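Catechol 1,2-dioxygenase (Burkholderia vietnamiensis, PDB 5TD3) probably catalyses the intradiol cleavage of catechol by molecular oxygen to give cis,cis-muconate, using a bound metal ion. Local coordinates at residues A[162-167]-A[236-241]; A[230-235]-A[262-267]. All coordinates share one frame; numbering follows the deposited sequence. Where two conformers were deposited one is given.

How the contacts relate
Both contacts are buried and meet at the zinc ion, since 230-235 runs directly into 236-241 and each supplies one histidine ligand. Contact 1 pairs two inner strands of a β-sheet: an antiparallel ladder satisfies every second residue of each strand, the residues between bonding to the flanking strands, and an aromatic cluster of Trp167, His237 and Phe239 lies on one face. Contact 2 joins two loops by a salt bridge and one backbone bond, the acid being held by an Asx turn of its own segment. Loop 262-267, unlike contact 1, also reaches the second subunit, through Asp262 and Tyr266. The two meet where Arg232 NH1 packs 4.0 Å from His237 CE1, beside the metal.

Contact 1: A[162-167]-A[236-241]; sequences ALVECW and VHFFVT. With ZN (zinc ion), chain C.
Leu163, Glu165 and Trp167 pair with Thr241, Phe239 and His237 in an antiparallel ladder, each pair exchanging two backbone hydrogen bonds, so the N-H and C=O groups of all six residues are satisfied across the contact. The bond from Glu165 N to Phe239 O is short and almost straight (2.8 Å, 176°); its return bond, Phe239 N to Glu165 O, is more bent and measures 3.1 Å. Glu165 O also receives the CA-H of Phe238.

A water ties the side chains at one end to the ladder. It donates to Leu163 O and to Glu165 OE2 (2.7 Å to the latter) and accepts from Thr241 OG1, a bond less certain because that side chain has two conformers. Tyr121 OH hydrogen-bonds to the other carboxylate oxygen, OE1, so a glutamate can sit beside the Phe239 ring with both oxygens engaged.

On the same face, Trp167 CG stands between its own N and carbonyl carbon (chi1 64°), which lays the indole over His237. The five-membered ring and the imidazole form an offset stack, nearly parallel, with centroids 4.2 Å apart, while His237 CB lies over the face of the six-membered ring, 3.3 Å from its centroid, in a CH-pi contact. The ring whose NE2 binds zinc thus has indole over one face. The far edge of the indole meets the Phe239 face, CH2 lying 3.9 Å from CE2. The other face is apolar: Val164 packs on Val240 and Phe238, and Cys166 SG lies 3.4 Å from Val236 CG1.

Strand 163-167 also bonds to strand 190-194, and 235-241 to 248-253, making this the interior of the mixed sheet; its valine face packs against strand 144-152 of the second sheet.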
loop_
_atom_site.group_PDB
_atom_site.type_symbol
_atom_site.label_atom_id
_atom_site.label_comp_id
_atom_site.label_asym_id
_atom_site.label_seq_id
_atom_site.Cartn_x
_atom_site.Cartn_y
_atom_site.Cartn_z
ATOM N N ALA A 162 -28.857 -19.015 -18.152
ATOM C CA ALA A 162 -27.821 -18.600 -17.219
ATOM C C ALA A 162 -26.453 -18.690 -17.891
ATOM O O ALA A 162 -26.209 -19.553 -18.736
ATOM C CB ALA A 162 -27.865 -19.466 -15.965
ATOM N N LEU A 163 -25.555 -17.770 -17.513
ATOM C CA LEU A 163 -24.205 -17.692 -18.064
ATOM C C LEU A 163 -23.219 -18.208 -17.023
ATOM O O LEU A 163 -22.970 -17.545 -16.017
ATOM C CB LEU A 163 -23.874 -16.260 -18.468
ATOM C CG LEU A 163 -22.489 -16.112 -19.103
ATOM C CD1 LEU A 163 -22.434 -16.825 -20.436
ATOM C CD2 LEU A 163 -22.081 -14.653 -19.241
ATOM N N VAL A 164 -22.670 -19.391 -17.257
ATOM C CA VAL A 164 -21.744 -20.028 -16.329
ATOM C C VAL A 164 -20.347 -19.806 -16.879
ATOM O O VAL A 164 -20.007 -20.317 -17.952
ATOM C CB VAL A 164 -22.055 -21.522 -16.156
ATOM C CG1 VAL A 164 -21.026 -22.157 -15.241
ATOM C CG2 VAL A 164 -23.459 -21.719 -15.579
ATOM N N GLU A 165 -19.534 -19.035 -16.159
ATOM C CA GLU A 165 -18.179 -18.715 -16.579
ATOM C C GLU A 165 -17.175 -19.475 -15.725
ATOM O O GLU A 165 -17.362 -19.617 -14.517
ATOM C CB GLU A 165 -17.905 -17.219 -16.460
ATOM C CG GLU A 165 -18.807 -16.319 -17.252
ATOM C CD GLU A 165 -18.445 -14.871 -17.025
ATOM O OE1 GLU A 165 -17.335 -14.497 -17.415
ATOM O OE2 GLU A 165 -19.259 -14.108 -16.466
ATOM N N CYS A 166 -16.116 -19.948 -16.360
ATOM C CA CYS A 166 -15.133 -20.821 -15.737
ATOM C C CYS A 166 -13.740 -20.287 -16.031
ATOM O O CYS A 166 -13.456 -19.906 -17.170
ATOM C CB CYS A 166 -15.262 -22.240 -16.308
ATOM S SG CYS A 166 -14.191 -23.485 -15.582
ATOM N N TRP A 167 -12.862 -20.273 -15.028
ATOM C CA TRP A 167 -11.445 -20.081 -15.330
ATOM C C TRP A 167 -10.617 -20.829 -14.298
ATOM O O TRP A 167 -11.018 -20.966 -13.143
ATOM C CB TRP A 167 -11.039 -18.590 -15.386
ATOM C CG TRP A 167 -11.157 -17.763 -14.094
ATOM C CD1 TRP A 167 -10.130 -17.311 -13.310
ATOM C CD2 TRP A 167 -12.360 -17.230 -13.512
ATOM N NE1 TRP A 167 -10.621 -16.560 -12.264
ATOM C CE2 TRP A 167 -11.986 -16.495 -12.369
ATOM C CE3 TRP A 167 -13.723 -17.322 -13.842
ATOM C CZ2 TRP A 167 -12.916 -15.858 -11.548
ATOM C CZ3 TRP A 167 -14.649 -16.684 -13.033
ATOM C CH2 TRP A 167 -14.246 -15.961 -11.897
ATOM N N VAL A 236 -11.188 -24.494 -9.274
ATOM C CA VAL A 236 -11.780 -23.961 -10.492
ATOM C C VAL A 236 -12.696 -22.829 -10.074
ATOM O O VAL A 236 -13.474 -22.991 -9.128
ATOM C CB VAL A 236 -12.578 -25.027 -11.264
ATOM C CG1 VAL A 236 -13.216 -24.410 -12.493
ATOM C CG2 VAL A 236 -11.680 -26.200 -11.670
ATOM N N HIS A 237 -12.592 -21.683 -10.756
ATOM C CA HIS A 237 -13.431 -20.520 -10.474
ATOM C C HIS A 237 -14.687 -20.525 -11.331
ATOM O O HIS A 237 -14.664 -20.954 -12.492
ATOM C CB HIS A 237 -12.713 -19.197 -10.764
ATOM C CG HIS A 237 -11.474 -18.965 -9.957
ATOM N ND1 HIS A 237 -11.483 -18.267 -8.770
ATOM C CD2 HIS A 237 -10.178 -19.281 -10.200
ATOM C CE1 HIS A 237 -10.251 -18.202 -8.289
ATOM N NE2 HIS A 237 -9.439 -18.802 -9.143
ATOM N N PHE A 238 -15.759 -19.940 -10.779
ATOM C CA PHE A 238 -16.998 -19.705 -11.510
ATOM C C PHE A 238 -17.625 -18.351 -11.180
ATOM O O PHE A 238 -17.654 -17.917 -10.025
ATOM C CB PHE A 238 -18.050 -20.789 -11.222
ATOM C CG PHE A 238 -17.634 -22.163 -11.630
ATOM C CD1 PHE A 238 -17.794 -22.594 -12.931
ATOM C CD2 PHE A 238 -17.090 -23.036 -10.701
ATOM C CE1 PHE A 238 -17.417 -23.869 -13.305
ATOM C CE2 PHE A 238 -16.718 -24.321 -11.075
ATOM C CZ PHE A 238 -16.885 -24.733 -12.379
ATOM N N PHE A 239 -18.149 -17.705 -12.216
ATOM C CA PHE A 239 -19.209 -16.714 -12.121
ATOM C C PHE A 239 -20.458 -17.358 -12.692
ATOM O O PHE A 239 -20.378 -18.057 -13.705
ATOM C CB PHE A 239 -18.933 -15.463 -12.971
ATOM C CG PHE A 239 -17.996 -14.457 -12.367
ATOM C CD1 PHE A 239 -17.948 -14.232 -11.011
ATOM C CD2 PHE A 239 -17.192 -13.691 -13.207
ATOM C CE1 PHE A 239 -17.074 -13.271 -10.489
ATOM C CE2 PHE A 239 -16.322 -12.744 -12.697
ATOM C CZ PHE A 239 -16.268 -12.543 -11.330
ATOM N N VAL A 240 -21.621 -17.090 -12.094
ATOM C CA VAL A 240 -22.886 -17.414 -12.742
ATOM C C VAL A 240 -23.779 -16.180 -12.722
ATOM O O VAL A 240 -24.092 -15.651 -11.650
ATOM C CB VAL A 240 -23.605 -18.602 -12.083
ATOM C CG1 VAL A 240 -24.838 -18.958 -12.910
ATOM C CG2 VAL A 240 -22.669 -19.796 -11.970
ATOM N N THR A 241 -24.219 -15.749 -13.904
ATOM C CA THR A 241 -25.055 -14.569 -14.070
ATOM C C THR A 241 -26.367 -14.981 -14.729
ATOM O O THR A 241 -26.366 -15.773 -15.674
ATOM C CB THR A 241 -24.337 -13.508 -14.927
ATOM O OG1 THR A 241 -23.072 -13.169 -14.335
ATOM C CG2 THR A 241 -25.180 -12.250 -15.052
HETATM ZN ZN ZN C . -7.607 -19.409 -8.852
HETATM O O HOH W 1 -21.469 -15.243 -15.390
#

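Contact 2: A[230-235]-A[262-267]; sequences GNRPAH and DDFAYA. With ZN (zinc ion), chain C.
The loop leading to the metal-binding His235 is fastened here to the Asx turn at Asp263, chiefly by Arg232. The guanidinium grips the carboxylate side-on: NE reaches OD1 at 2.9 Å and NH2 reaches OD2 at 2.8 Å, both syn, in the guanidinium plane but 20° out of the carboxylate plane. Arginine suits this place: its planar guanidinium sets two N-H groups side by side, and the bend at chi3 (66°) brings that edge to the acid. Each oxygen has a second donor above the carboxylate plane: Ala265 N to OD1, from the face opposite NE, and Ala267 N to OD2. OD1 closes the Asx turn, and the carboxylate probably balances the charge of Arg232.

Small alanines fit around the cation, Ala265 CB over one guanidinium face, Ala267 CB at its edge. Phe264 N donates to Asn231 O (3.0 Å); Gly230 O lies over one face of its ring, Arg232 CG at the edge.

His235 ND1 donates to Pro233 O (2.7 Å, 171°), which would hold the ring's rotation, with NE2 on zinc. With Tyr175 and His237 it supplies three of the two-tyrosine, two-histidine ligands that hold ferric iron in intradiol dioxygenases; zinc occupies the site here.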
loop_
_atom_site.group_PDB
_atom_site.type_symbol
_atom_site.label_atom_id
_atom_site.label_comp_id
_atom_site.label_asym_id
_atom_site.label_seq_id
_atom_site.Cartn_x
_atom_site.Cartn_y
_atom_site.Cartn_z
ATOM N N GLY A 230 2.598 -19.611 0.543
ATOM C CA GLY A 230 1.746 -18.837 -0.346
ATOM C C GLY A 230 1.035 -19.652 -1.402
ATOM O O GLY A 230 0.852 -19.190 -2.537
ATOM N N ASN A 231 0.572 -20.840 -1.024
ATOM C CA ASN A 231 0.023 -21.797 -1.978
ATOM C C ASN A 231 -1.487 -21.961 -1.832
ATOM O O ASN A 231 -2.048 -21.830 -0.739
ATOM C CB ASN A 231 0.684 -23.163 -1.804
ATOM C CG ASN A 231 2.166 -23.122 -2.084
ATOM O OD1 ASN A 231 2.595 -22.568 -3.092
ATOM N ND2 ASN A 231 2.959 -23.683 -1.180
ATOM N N ARG A 232 -2.136 -22.275 -2.956
ATOM C CA ARG A 232 -3.540 -22.648 -3.001
ATOM C C ARG A 232 -3.681 -24.092 -3.467
ATOM O O ARG A 232 -2.895 -24.549 -4.301
ATOM C CB ARG A 232 -4.326 -21.758 -3.971
ATOM C CG ARG A 232 -4.150 -20.277 -3.734
ATOM C CD ARG A 232 -5.328 -19.489 -4.243
ATOM N NE ARG A 232 -6.530 -19.794 -3.496
ATOM C CZ ARG A 232 -7.754 -19.601 -3.955
ATOM N NH1 ARG A 232 -7.942 -19.094 -5.168
ATOM N NH2 ARG A 232 -8.786 -19.908 -3.195
ATOM N N PRO A 233 -4.682 -24.820 -2.973
ATOM C CA PRO A 233 -5.002 -26.124 -3.560
ATOM C C PRO A 233 -5.549 -25.935 -4.969
ATOM O O PRO A 233 -5.968 -24.839 -5.355
ATOM C CB PRO A 233 -6.075 -26.681 -2.616
ATOM C CG PRO A 233 -6.763 -25.424 -2.090
ATOM C CD PRO A 233 -5.637 -24.443 -1.909
ATOM N N ALA A 234 -5.537 -27.017 -5.749
ATOM C CA ALA A 234 -6.138 -26.952 -7.078
ATOM C C ALA A 234 -7.621 -26.617 -6.964
ATOM O O ALA A 234 -8.326 -27.132 -6.089
ATOM C CB ALA A 234 -5.948 -28.270 -7.832
ATOM N N HIS A 235 -8.102 -25.761 -7.864
ATOM C CA HIS A 235 -9.474 -25.276 -7.779
ATOM C C HIS A 235 -9.895 -24.762 -9.147
ATOM O O HIS A 235 -9.081 -24.594 -10.056
ATOM C CB HIS A 235 -9.594 -24.162 -6.739
ATOM C CG HIS A 235 -8.702 -22.999 -7.040
ATOM N ND1 HIS A 235 -7.355 -23.004 -6.752
ATOM C CD2 HIS A 235 -8.951 -21.811 -7.646
ATOM C CE1 HIS A 235 -6.815 -21.866 -7.152
ATOM N NE2 HIS A 235 -7.764 -21.125 -7.694
ATOM N N ASP A 262 -5.794 -25.828 3.688
ATOM C CA ASP A 262 -4.624 -25.031 4.035
ATOM C C ASP A 262 -4.348 -24.010 2.943
ATOM O O ASP A 262 -3.196 -23.718 2.606
ATOM C CB ASP A 262 -3.411 -25.921 4.272
ATOM C CG ASP A 262 -2.302 -25.196 4.976
ATOM O OD1 ASP A 262 -2.590 -24.180 5.647
ATOM O OD2 ASP A 262 -1.143 -25.634 4.848
ATOM N N ASP A 263 -5.421 -23.465 2.381
ATOM C CA ASP A 263 -5.354 -22.429 1.366
ATOM C C ASP A 263 -4.824 -21.142 1.984
ATOM O O ASP A 263 -5.329 -20.687 3.012
ATOM C CB ASP A 263 -6.762 -22.227 0.799
ATOM C CG ASP A 263 -6.836 -21.217 -0.325
ATOM O OD1 ASP A 263 -5.798 -20.788 -0.879
ATOM O OD2 ASP A 263 -7.979 -20.866 -0.675
ATOM N N PHE A 264 -3.789 -20.564 1.376
ATOM C CA PHE A 264 -3.275 -19.295 1.891
ATOM C C PHE A 264 -4.282 -18.154 1.746
ATOM O O PHE A 264 -4.092 -17.108 2.375
ATOM C CB PHE A 264 -1.938 -18.946 1.193
ATOM C CG PHE A 264 -2.068 -17.990 0.026
ATOM C CD1 PHE A 264 -2.422 -18.450 -1.234
ATOM C CD2 PHE A 264 -1.798 -16.636 0.188
ATOM C CE1 PHE A 264 -2.540 -17.567 -2.305
ATOM C CE2 PHE A 264 -1.919 -15.749 -0.883
ATOM C CZ PHE A 264 -2.287 -16.214 -2.116
ATOM N N ALA A 265 -5.351 -18.334 0.961
ATOM C CA ALA A 265 -6.380 -17.318 0.768
ATOM C C ALA A 265 -7.689 -17.688 1.451
ATOM O O ALA A 265 -8.697 -16.996 1.254
ATOM C CB ALA A 265 -6.623 -17.061 -0.725
ATOM N N TYR A 266 -7.701 -18.787 2.209
ATOM C CA TYR A 266 -8.780 -19.092 3.147
ATOM C C TYR A 266 -10.139 -19.233 2.466
ATOM O O TYR A 266 -11.172 -18.883 3.045
ATOM C CB TYR A 266 -8.830 -18.023 4.232
ATOM C CG TYR A 266 -7.516 -17.906 4.947
ATOM C CD1 TYR A 266 -7.092 -18.899 5.831
ATOM C CD2 TYR A 266 -6.682 -16.832 4.713
ATOM C CE1 TYR A 266 -5.871 -18.797 6.483
ATOM C CE2 TYR A 266 -5.469 -16.722 5.350
ATOM C CZ TYR A 266 -5.074 -17.705 6.234
ATOM O OH TYR A 266 -3.875 -17.606 6.871
ATOM N N ALA A 267 -10.151 -19.797 1.257
ATOM C CA ALA A 267 -11.345 -19.793 0.424
ATOM C C ALA A 267 -12.139 -21.093 0.442
ATOM O O ALA A 267 -13.237 -21.131 -0.131
ATOM C CB ALA A 267 -10.965 -19.474 -1.027
HETATM ZN ZN ZN C . -7.607 -19.409 -8.852
#